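Local structure of O-methyltransferase family 2 (Planctopirus limnophila, 5I2H) at residues V214-P219 with E240-R245. The protein probably transfers a methyl group from S-adenosylmethionine to a hydroxyl oxygen of its substrate, and binds the flavone apigenin in this crystal. Residues are numbered along the deposited sequence; the frame is centred on the assembly and turned at random.
Sequences VLQKYP and EQTGVR
The side-chain amide nitrogen of Gln-216 serves two backbone carbonyls: NE2 donates to Thr-242 O at 2.9 Å and also to the carbonyl oxygen of Lys-7 in the N-terminal segment. Toward Thr-242 the N-H...O angle of 155° makes the bond fairly straight; the donor lies in the carbonyl plane on a lone pair, with the acceptor close to the amide's own plane. OE1 of the same group accepts from Ala-9 N, which satisfies the other end, and the three bonds together hold the amide's rotation. The reach comes from the chain: CG stands anti to the carbonyl carbon (chi1 -64°), and the rest continues extended, carrying NE2 to 3.6 Å from Thr-242 CB. Nearer the backbone of Gln-216 the contact turns apolar. Val-244 CG1 packs 3.9 Å from Gln-216 CG and 4.0 Å from Leu-215 CB, while Leu-215 CD1 lies 4.1 Å from Val-244 CB. Met-212 of helix 209-217 touches both Val-244 and Thr-242, extending the buried patch. Thr-242 OG1 bonds separately to Leu-238 O in helix 229-241. That helix closes in a Schellman motif at Gly-243, whose phi is +71°, and the chain then brings Val-244 against helix 209-217 ahead of strand 248-252. Both helices belong to the Rossmann-like methyltransferase domain, and the contact joins the C-terminal end of one to the turn after the other. With an alanine here in place of Gln-216, Thr-242 O would probably lose this donor, Val-244 CG1 the cover of CG, and the N-terminal residues Lys-7 and Ala-9 their links to this helix. One uncharged amide, donating twice and accepting once, thus ties three backbone sites together beside a small hydrophobic seam.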
loop_
_atom_site.group_PDB
_atom_site.type_symbol
_atom_site.label_atom_id
_atom_site.label_comp_id
_atom_site.label_asym_id
_atom_site.label_seq_id
_atom_site.Cartn_x
_atom_site.Cartn_y
_atom_site.Cartn_z
ATOM N N VAL A 214 -16.151 -16.234 -23.969
ATOM C CA VAL A 214 -15.821 -16.498 -25.369
ATOM C C VAL A 214 -16.951 -17.266 -26.046
ATOM O O VAL A 214 -17.339 -16.967 -27.189
ATOM C CB VAL A 214 -14.480 -17.255 -25.451
ATOM C CG1 VAL A 214 -14.231 -17.790 -26.867
ATOM C CG2 VAL A 214 -13.353 -16.315 -25.018
ATOM N N LEU A 215 -17.528 -18.242 -25.348
ATOM C CA LEU A 215 -18.600 -19.021 -25.973
ATOM C C LEU A 215 -19.853 -18.185 -26.223
ATOM O O LEU A 215 -20.585 -18.470 -27.182
ATOM C CB LEU A 215 -18.972 -20.235 -25.113
ATOM C CG LEU A 215 -17.894 -21.318 -24.977
ATOM C CD1 LEU A 215 -18.431 -22.504 -24.125
ATOM C CD2 LEU A 215 -17.361 -21.791 -26.339
ATOM N N GLN A 216 -20.155 -17.192 -25.365
ATOM C CA GLN A 216 -21.262 -16.286 -25.693
ATOM C C GLN A 216 -20.938 -15.426 -26.906
ATOM O O GLN A 216 -21.832 -15.111 -27.710
ATOM C CB GLN A 216 -21.620 -15.395 -24.501
ATOM C CG GLN A 216 -22.149 -16.145 -23.289
ATOM C CD GLN A 216 -22.752 -15.183 -22.301
ATOM O OE1 GLN A 216 -22.482 -13.978 -22.368
ATOM N NE2 GLN A 216 -23.590 -15.687 -21.390
ATOM N N LYS A 217 -19.681 -15.042 -27.069
ATOM C CA LYS A 217 -19.315 -14.231 -28.219
ATOM C C LYS A 217 -19.340 -15.038 -29.511
ATOM O O LYS A 217 -19.651 -14.496 -30.579
ATOM C CB LYS A 217 -17.928 -13.640 -28.015
ATOM C CG LYS A 217 -17.478 -12.833 -29.233
ATOM C CD LYS A 217 -16.435 -11.856 -28.894
ATOM C CE LYS A 217 -16.453 -10.730 -29.944
ATOM N NZ LYS A 217 -17.613 -9.781 -29.769
ATOM N N TYR A 218 -19.002 -16.326 -29.430
ATOM C CA TYR A 218 -18.804 -17.187 -30.593
ATOM C C TYR A 218 -19.748 -18.375 -30.450
ATOM O O TYR A 218 -19.359 -19.440 -29.940
ATOM C CB TYR A 218 -17.351 -17.638 -30.697
ATOM C CG TYR A 218 -16.369 -16.544 -31.052
ATOM C CD1 TYR A 218 -16.293 -16.043 -32.350
ATOM C CD2 TYR A 218 -15.509 -16.020 -30.096
ATOM C CE1 TYR A 218 -15.388 -15.061 -32.688
ATOM C CE2 TYR A 218 -14.593 -15.031 -30.426
ATOM C CZ TYR A 218 -14.541 -14.552 -31.715
ATOM O OH TYR A 218 -13.621 -13.573 -32.039
ATOM N N PRO A 219 -20.993 -18.235 -30.893
ATOM C CA PRO A 219 -21.997 -19.297 -30.677
ATOM C C PRO A 219 -21.671 -20.636 -31.343
ATOM O O PRO A 219 -22.283 -21.658 -30.980
ATOM C CB PRO A 219 -23.269 -18.687 -31.273
ATOM C CG PRO A 219 -23.015 -17.217 -31.296
ATOM C CD PRO A 219 -21.561 -17.039 -31.530
ATOM N N GLU A 240 -24.393 -23.121 -16.326
ATOM C CA GLU A 240 -25.853 -23.055 -16.390
ATOM C C GLU A 240 -26.341 -21.612 -16.373
ATOM O O GLU A 240 -27.240 -21.238 -17.145
ATOM C CB GLU A 240 -26.496 -23.840 -15.237
ATOM C CG GLU A 240 -26.150 -25.317 -15.189
ATOM C CD GLU A 240 -26.898 -26.176 -16.180
ATOM O OE1 GLU A 240 -27.718 -25.642 -16.980
ATOM O OE2 GLU A 240 -26.685 -27.419 -16.125
ATOM N N GLN A 241 -25.760 -20.783 -15.509
ATOM C CA GLN A 241 -26.202 -19.402 -15.428
ATOM C C GLN A 241 -25.989 -18.670 -16.741
ATOM O O GLN A 241 -26.842 -17.876 -17.151
ATOM C CB GLN A 241 -25.465 -18.679 -14.314
ATOM C CG GLN A 241 -25.814 -19.160 -12.921
ATOM C CD GLN A 241 -25.072 -18.363 -11.879
ATOM O OE1 GLN A 241 -24.666 -17.224 -12.138
ATOM N NE2 GLN A 241 -24.884 -18.947 -10.697
ATOM N N THR A 242 -24.850 -18.910 -17.407
ATOM C CA THR A 242 -24.506 -18.170 -18.615
ATOM C C THR A 242 -25.084 -18.826 -19.864
ATOM O O THR A 242 -24.881 -18.302 -20.965
ATOM C CB THR A 242 -22.976 -18.024 -18.764
ATOM O OG1 THR A 242 -22.367 -19.323 -18.739
ATOM C CG2 THR A 242 -22.393 -17.150 -17.626
ATOM N N GLY A 243 -25.802 -19.946 -19.720
ATOM C CA GLY A 243 -26.486 -20.561 -20.844
ATOM C C GLY A 243 -25.594 -21.217 -21.878
ATOM O O GLY A 243 -26.031 -21.408 -23.013
ATOM N N VAL A 244 -24.360 -21.579 -21.522
ATOM C CA VAL A 244 -23.443 -22.219 -22.459
ATOM C C VAL A 244 -23.181 -23.672 -22.078
ATOM O O VAL A 244 -22.316 -24.332 -22.682
ATOM C CB VAL A 244 -22.126 -21.433 -22.593
ATOM C CG1 VAL A 244 -22.409 -20.001 -23.114
ATOM C CG2 VAL A 244 -21.391 -21.432 -21.260
ATOM N N ARG A 245 -23.943 -24.197 -21.120
ATOM C CA ARG A 245 -23.715 -25.547 -20.601
ATOM C C ARG A 245 -23.662 -26.613 -21.700
ATOM O O ARG A 245 -22.855 -27.555 -21.626
ATOM C CB ARG A 245 -24.828 -25.853 -19.600
ATOM C CG ARG A 245 -25.052 -27.275 -19.207
ATOM C CD ARG A 245 -24.063 -27.658 -18.194
ATOM N NE ARG A 245 -22.870 -28.153 -18.837
ATOM C CZ ARG A 245 -21.951 -28.854 -18.203
ATOM N NH1 ARG A 245 -20.865 -29.305 -18.864
ATOM N NH2 ARG A 245 -22.131 -29.077 -16.907
#